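Local atomic coordinates of hydrazine synthase subunit beta (Candidatus Kuenenia stuttgartiensis, PDB entry 5C2V), a protein that forms part of the hydrazine synthase complex, which condenses nitric oxide with ammonium to hydrazine, and may modulate passage of the hydroxylamine intermediate between active sites. Residues S150-G153 with K154-V157; D284-L287 with G288-S292. All coordinates share one frame; numbering follows the deposited sequence.

Interaction 1: residues S150-G153 with K154-V157; sequences SPDG and KTLV
S150 OG is gripped by three groups, two of them from T155. The T155 hydroxyl donates to it, OG1 to OG 2.6 Å, and the T155 amide adds a longer and more bent bond, N to OG 3.2 Å with an N-H...O angle of 138°. The serine hydroxyl in turn donates a hydrogen bond to the D152 carboxylate, OG to OD1 2.8 Å, reaching the oxygen from above the carboxylate plane. This accounts for the hydroxyl as donor once and acceptor twice. With chi1 at 59°, S150 OG sits between its backbone N and carbonyl carbon, turned into the loop and facing T155.

Two backbone bonds support the same turn. S150 N donates almost straight to T155 O (3.1 Å, 178°), and G153 N to S150 O (2.8 Å) closes the type I turn S150-G153, whose last residue, G153, has a positive phi. The K154 and D152 side chains cross at about a right angle: K154 CG comes 3.5 Å from D152 OD2, whereas K154 NZ stays 4.8 Å from that oxygen, so the contact is through methylenes and not a salt bridge.

The loop is the hairpin connection between strands 144-149 and 155-160 of one propeller blade, and SPDGK-like turns recur along this chain. Y197 of the neighbouring strand 190-197 packs on both S150 and T155. Chemically, a buried serine hydroxyl with one acceptor and two donors around it ties turn to strand start, and the hydrogen bond from S150 OG probably eases the negative charge on the D152 carboxylate.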
ATOM      1  N   SER B 150      33.141 -39.248  16.047  1.00 64.78           N
ATOM      2  CA  SER B 150      33.375 -37.888  16.516  1.00 69.48           C
ATOM      3  C   SER B 150      34.870 -37.596  16.648  1.00 74.09           C
ATOM      4  O   SER B 150      35.665 -38.515  16.843  1.00 77.11           O
ATOM      5  CB  SER B 150      32.667 -37.669  17.854  1.00 71.24           C
ATOM      6  OG  SER B 150      33.131 -38.585  18.832  1.00 75.10           O
ATOM      7  N   PRO B 151      35.257 -36.313  16.531  1.00 80.38           N
ATOM      8  CA  PRO B 151      36.666 -35.909  16.628  1.00 74.55           C
ATOM      9  C   PRO B 151      37.335 -36.319  17.941  1.00 64.06           C
ATOM     10  O   PRO B 151      38.541 -36.563  17.949  1.00 67.65           O
ATOM     11  CB  PRO B 151      36.606 -34.379  16.506  1.00 66.66           C
ATOM     12  CG  PRO B 151      35.177 -34.014  16.760  1.00 68.44           C
ATOM     13  CD  PRO B 151      34.385 -35.164  16.239  1.00 65.84           C
ATOM     14  N   ASP B 152      36.571 -36.391  19.027  1.00 61.76           N
ATOM     15  CA  ASP B 152      37.121 -36.835  20.304  1.00 69.16           C
ATOM     16  C   ASP B 152      37.131 -38.360  20.384  1.00 70.29           C
ATOM     17  O   ASP B 152      37.736 -38.940  21.284  1.00 83.42           O
ATOM     18  CB  ASP B 152      36.334 -36.241  21.476  1.00 65.09           C
ATOM     19  CG  ASP B 152      34.862 -36.594  21.429  1.00 87.94           C
ATOM     20  OD1 ASP B 152      34.278 -36.562  20.327  1.00 91.51           O
ATOM     21  OD2 ASP B 152      34.289 -36.900  22.495  1.00 81.28           O
ATOM     22  N   GLY B 153      36.453 -38.997  19.435  1.00 76.92           N
ATOM     23  CA  GLY B 153      36.482 -40.443  19.299  1.00 62.62           C
ATOM     24  C   GLY B 153      35.816 -41.225  20.413  1.00 67.84           C
ATOM     25  O   GLY B 153      36.043 -42.425  20.550  1.00 70.25           O
ATOM     26  N   LYS B 154      35.018 -40.549  21.233  1.00 71.67           N
ATOM     27  CA  LYS B 154      34.274 -41.227  22.290  1.00 62.50           C
ATOM     28  C   LYS B 154      32.829 -41.548  21.904  1.00 68.70           C
ATOM     29  O   LYS B 154      32.103 -42.175  22.676  1.00 60.12           O
ATOM     30  CB  LYS B 154      34.298 -40.387  23.565  1.00 67.99           C
ATOM     31  CG  LYS B 154      35.661 -39.788  23.856  1.00 78.22           C
ATOM     32  CD  LYS B 154      35.643 -38.925  25.101  1.00 81.41           C
ATOM     33  CE  LYS B 154      37.001 -38.280  25.322  1.00 79.01           C
ATOM     34  NZ  LYS B 154      36.975 -37.296  26.435  1.00 79.64           N
ATOM     35  N   THR B 155      32.414 -41.127  20.712  1.00 68.88           N
ATOM     36  CA  THR B 155      31.041 -41.354  20.266  1.00 64.51           C
ATOM     37  C   THR B 155      30.962 -41.755  18.795  1.00 68.49           C
ATOM     38  O   THR B 155      31.761 -41.310  17.970  1.00 64.03           O
ATOM     39  CB  THR B 155      30.158 -40.109  20.491  1.00 55.93           C
ATOM     40  OG1 THR B 155      30.898 -38.928  20.162  1.00 81.04           O
ATOM     41  CG2 THR B 155      29.708 -40.027  21.942  1.00 57.80           C
ATOM     42  N   LEU B 156      29.983 -42.596  18.482  1.00 58.81           N
ATOM     43  CA  LEU B 156      29.817 -43.147  17.142  1.00 63.85           C
ATOM     44  C   LEU B 156      28.368 -43.004  16.684  1.00 65.65           C
ATOM     45  O   LEU B 156      27.473 -43.609  17.264  1.00 52.39           O
ATOM     46  CB  LEU B 156      30.249 -44.620  17.135  1.00 66.19           C
ATOM     47  CG  LEU B 156      30.297 -45.486  15.869  1.00 54.77           C
ATOM     48  CD1 LEU B 156      28.930 -46.073  15.524  1.00 69.55           C
ATOM     49  CD2 LEU B 156      30.876 -44.728  14.688  1.00 70.72           C
ATOM     50  N   VAL B 157      28.132 -42.224  15.635  1.00 56.73           N
ATOM     51  CA  VAL B 157      26.773 -42.054  15.130  1.00 58.33           C
ATOM     52  C   VAL B 157      26.513 -42.995  13.962  1.00 50.97           C
ATOM     53  O   VAL B 157      27.399 -43.247  13.146  1.00 52.00           O
ATOM     54  CB  VAL B 157      26.494 -40.600  14.691  1.00 55.01           C
ATOM     55  CG1 VAL B 157      26.500 -39.673  15.893  1.00 42.96           C
ATOM     56  CG2 VAL B 157      27.504 -40.146  13.650  1.00 37.96           C
TER

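Interaction 2: residues D284-L287 with G288-S292; sequences DKVL and GLVRS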
ATOM      1  N   ASP B 284      28.299 -21.814   8.120  1.00 64.50           N
ATOM      2  CA  ASP B 284      28.104 -20.816   9.166  1.00 61.12           C
ATOM      3  C   ASP B 284      26.765 -20.098   9.014  1.00 57.36           C
ATOM      4  O   ASP B 284      26.198 -19.607   9.993  1.00 63.72           O
ATOM      5  CB  ASP B 284      29.258 -19.812   9.173  1.00 70.94           C
ATOM      6  CG  ASP B 284      30.588 -20.461   9.508  1.00 97.60           C
ATOM      7  OD1 ASP B 284      30.689 -21.071  10.593  1.00 95.83           O
ATOM      8  OD2 ASP B 284      31.532 -20.363   8.696  1.00101.84           O
ATOM      9  N   LYS B 285      26.265 -20.042   7.783  1.00 42.66           N
ATOM     10  CA  LYS B 285      24.926 -19.526   7.536  1.00 47.62           C
ATOM     11  C   LYS B 285      23.883 -20.574   7.918  1.00 52.67           C
ATOM     12  O   LYS B 285      22.821 -20.241   8.446  1.00 51.46           O
ATOM     13  CB  LYS B 285      24.759 -19.109   6.072  1.00 39.91           C
ATOM     14  CG  LYS B 285      25.549 -17.865   5.684  1.00 44.33           C
ATOM     15  CD  LYS B 285      25.226 -17.411   4.265  1.00 45.34           C
ATOM     16  CE  LYS B 285      25.920 -16.096   3.932  1.00 59.86           C
ATOM     17  NZ  LYS B 285      25.601 -15.612   2.557  1.00 80.94           N
ATOM     18  N   VAL B 286      24.195 -21.839   7.650  1.00 49.67           N
ATOM     19  CA  VAL B 286      23.316 -22.945   8.025  1.00 51.44           C
ATOM     20  C   VAL B 286      23.213 -23.080   9.541  1.00 41.38           C
ATOM     21  O   VAL B 286      22.119 -23.056  10.103  1.00 43.96           O
ATOM     22  CB  VAL B 286      23.807 -24.284   7.437  1.00 66.54           C
ATOM     23  CG1 VAL B 286      23.051 -25.449   8.058  1.00 44.14           C
ATOM     24  CG2 VAL B 286      23.656 -24.290   5.926  1.00 40.79           C
ATOM     25  N   LEU B 287      24.364 -23.216  10.193  1.00 48.11           N
ATOM     26  CA  LEU B 287      24.423 -23.337  11.644  1.00 54.07           C
ATOM     27  C   LEU B 287      23.944 -22.052  12.305  1.00 60.17           C
ATOM     28  O   LEU B 287      23.345 -22.088  13.378  1.00 54.82           O
ATOM     29  CB  LEU B 287      25.841 -23.676  12.108  1.00 48.26           C
ATOM     30  CG  LEU B 287      26.365 -25.065  11.735  1.00 62.65           C
ATOM     31  CD1 LEU B 287      27.790 -25.258  12.233  1.00 72.60           C
ATOM     32  CD2 LEU B 287      25.449 -26.149  12.278  1.00 55.82           C
ATOM     33  N   GLY B 288      24.213 -20.920  11.662  1.00 53.86           N
ATOM     34  CA  GLY B 288      23.686 -19.650  12.126  1.00 49.35           C
ATOM     35  C   GLY B 288      22.171 -19.670  12.120  1.00 52.50           C
ATOM     36  O   GLY B 288      21.528 -19.164  13.041  1.00 41.92           O
ATOM     37  N   LEU B 289      21.598 -20.266  11.078  1.00 58.88           N
ATOM     38  CA  LEU B 289      20.151 -20.406  10.972  1.00 50.28           C
ATOM     39  C   LEU B 289      19.614 -21.354  12.039  1.00 48.42           C
ATOM     40  O   LEU B 289      18.538 -21.132  12.593  1.00 50.23           O
ATOM     41  CB  LEU B 289      19.757 -20.904   9.579  1.00 43.31           C
ATOM     42  CG  LEU B 289      18.261 -21.115   9.338  1.00 55.14           C
ATOM     43  CD1 LEU B 289      17.487 -19.831   9.599  1.00 53.91           C
ATOM     44  CD2 LEU B 289      18.008 -21.624   7.927  1.00 44.77           C
ATOM     45  N   VAL B 290      20.369 -22.409  12.329  1.00 46.41           N
ATOM     46  CA  VAL B 290      19.957 -23.391  13.327  1.00 43.58           C
ATOM     47  C   VAL B 290      19.945 -22.790  14.733  1.00 56.06           C
ATOM     48  O   VAL B 290      18.994 -22.988  15.490  1.00 49.61           O
ATOM     49  CB  VAL B 290      20.874 -24.632  13.314  1.00 59.31           C
ATOM     50  CG1 VAL B 290      20.471 -25.607  14.412  1.00 38.41           C
ATOM     51  CG2 VAL B 290      20.823 -25.313  11.956  1.00 38.55           C
ATOM     52  N   ARG B 291      20.997 -22.051  15.072  1.00 52.38           N
ATOM     53  CA  ARG B 291      21.123 -21.460  16.402  1.00 58.11           C
ATOM     54  C   ARG B 291      20.083 -20.373  16.661  1.00 45.99           C
ATOM     55  O   ARG B 291      19.611 -20.211  17.786  1.00 41.41           O
ATOM     56  CB  ARG B 291      22.526 -20.877  16.599  1.00 61.78           C
ATOM     57  CG  ARG B 291      23.660 -21.880  16.465  1.00 61.68           C
ATOM     58  CD  ARG B 291      24.997 -21.228  16.784  1.00 64.07           C
ATOM     59  NE  ARG B 291      26.129 -21.947  16.208  1.00 62.51           N
ATOM     60  CZ  ARG B 291      26.761 -21.578  15.097  1.00 70.20           C
ATOM     61  NH1 ARG B 291      26.374 -20.492  14.441  1.00 53.82           N
ATOM     62  NH2 ARG B 291      27.782 -22.293  14.644  1.00 74.42           N
ATOM     63  N   SER B 292      19.730 -19.629  15.617  1.00 35.60           N
ATOM     64  CA  SER B 292      18.858 -18.467  15.767  1.00 53.44           C
ATOM     65  C   SER B 292      17.379 -18.786  15.554  1.00 56.53           C
ATOM     66  O   SER B 292      16.536 -17.891  15.607  1.00 60.56           O
ATOM     67  CB  SER B 292      19.287 -17.363  14.798  1.00 51.55           C
ATOM     68  OG  SER B 292      19.194 -17.799  13.454  1.00 42.73           O
TER
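L287 and R291, one helical turn apart, pass each other at a slant, with the flat guanidinium laid against the leucine's aliphatic base. L287 CB lies 3.4 Å above the guanidinium plane, displaced toward its rim, and NH2 is the atom that comes nearest, 3.5 Å from that CB; L287 CD1 follows at 3.8 Å from NH2. The arginine chain runs extended from CG to NE, then chi4 of 101° turns the terminal plane so that a face, and not the edge, meets the leucine. NE uses its hydrogen on the hydroxyl of Y203, a bond from outside the helix that restrains the group. The D284 carboxylate is of opposite charge but does not touch, OD1 being 5.1 Å from R291 NH2.

On another side of the helix the contact is apolar and looser: V286 CG1 and V290 CG2 are 4.5 Å apart. V286 also packs on I232 and V290 on E234 of strand 226-234, while L289 turns to Y311 of helix 308-311. Beneath these side chains run the i to i+4 backbone bonds, of which R291 N to L287 O (2.9 Å, 162°) is the straightest. G288 O accepts twice from S292, from OG (2.7 Å) and from N (3.2 Å), the two donors arriving from opposite faces of the carbonyl plane.

Helix 283-291 opens the helical link between strands 277-282 and 312-317. R291 and S292 meet the alpha subunit, packing on S664 and K706 of that chain. The R291 guanidinium sets one face against L287 CB while Y203 takes its NE hydrogen bond, which probably limits its freedom to swing, and S292 supplies both bonds to the G288 carbonyl.

How the interactions relate
Both interactions are local, formed within continuous stretches of one beta-propeller, but they serve different blades. Interaction 1 closes a hairpin between neighbouring strands of the blade made by 144-149 to 179-186; interaction 2 lies on the helix inserted in the blade containing 277-282 and 312-317. Their centres are 23 Å apart and their nearest atoms about 12 Å, so the two do not meet directly. The blade between them in chain order, from strand 190-197 to strand 241-245, touches both: Y197 packs on 150-157, while I232, E234 and Y203 meet 284-292. Neither contact includes a residue of the calcium site (D77, D97) or of the trimethyl glycine pocket (H187, E188, R243, R302), and interaction 2 alone reaches another subunit.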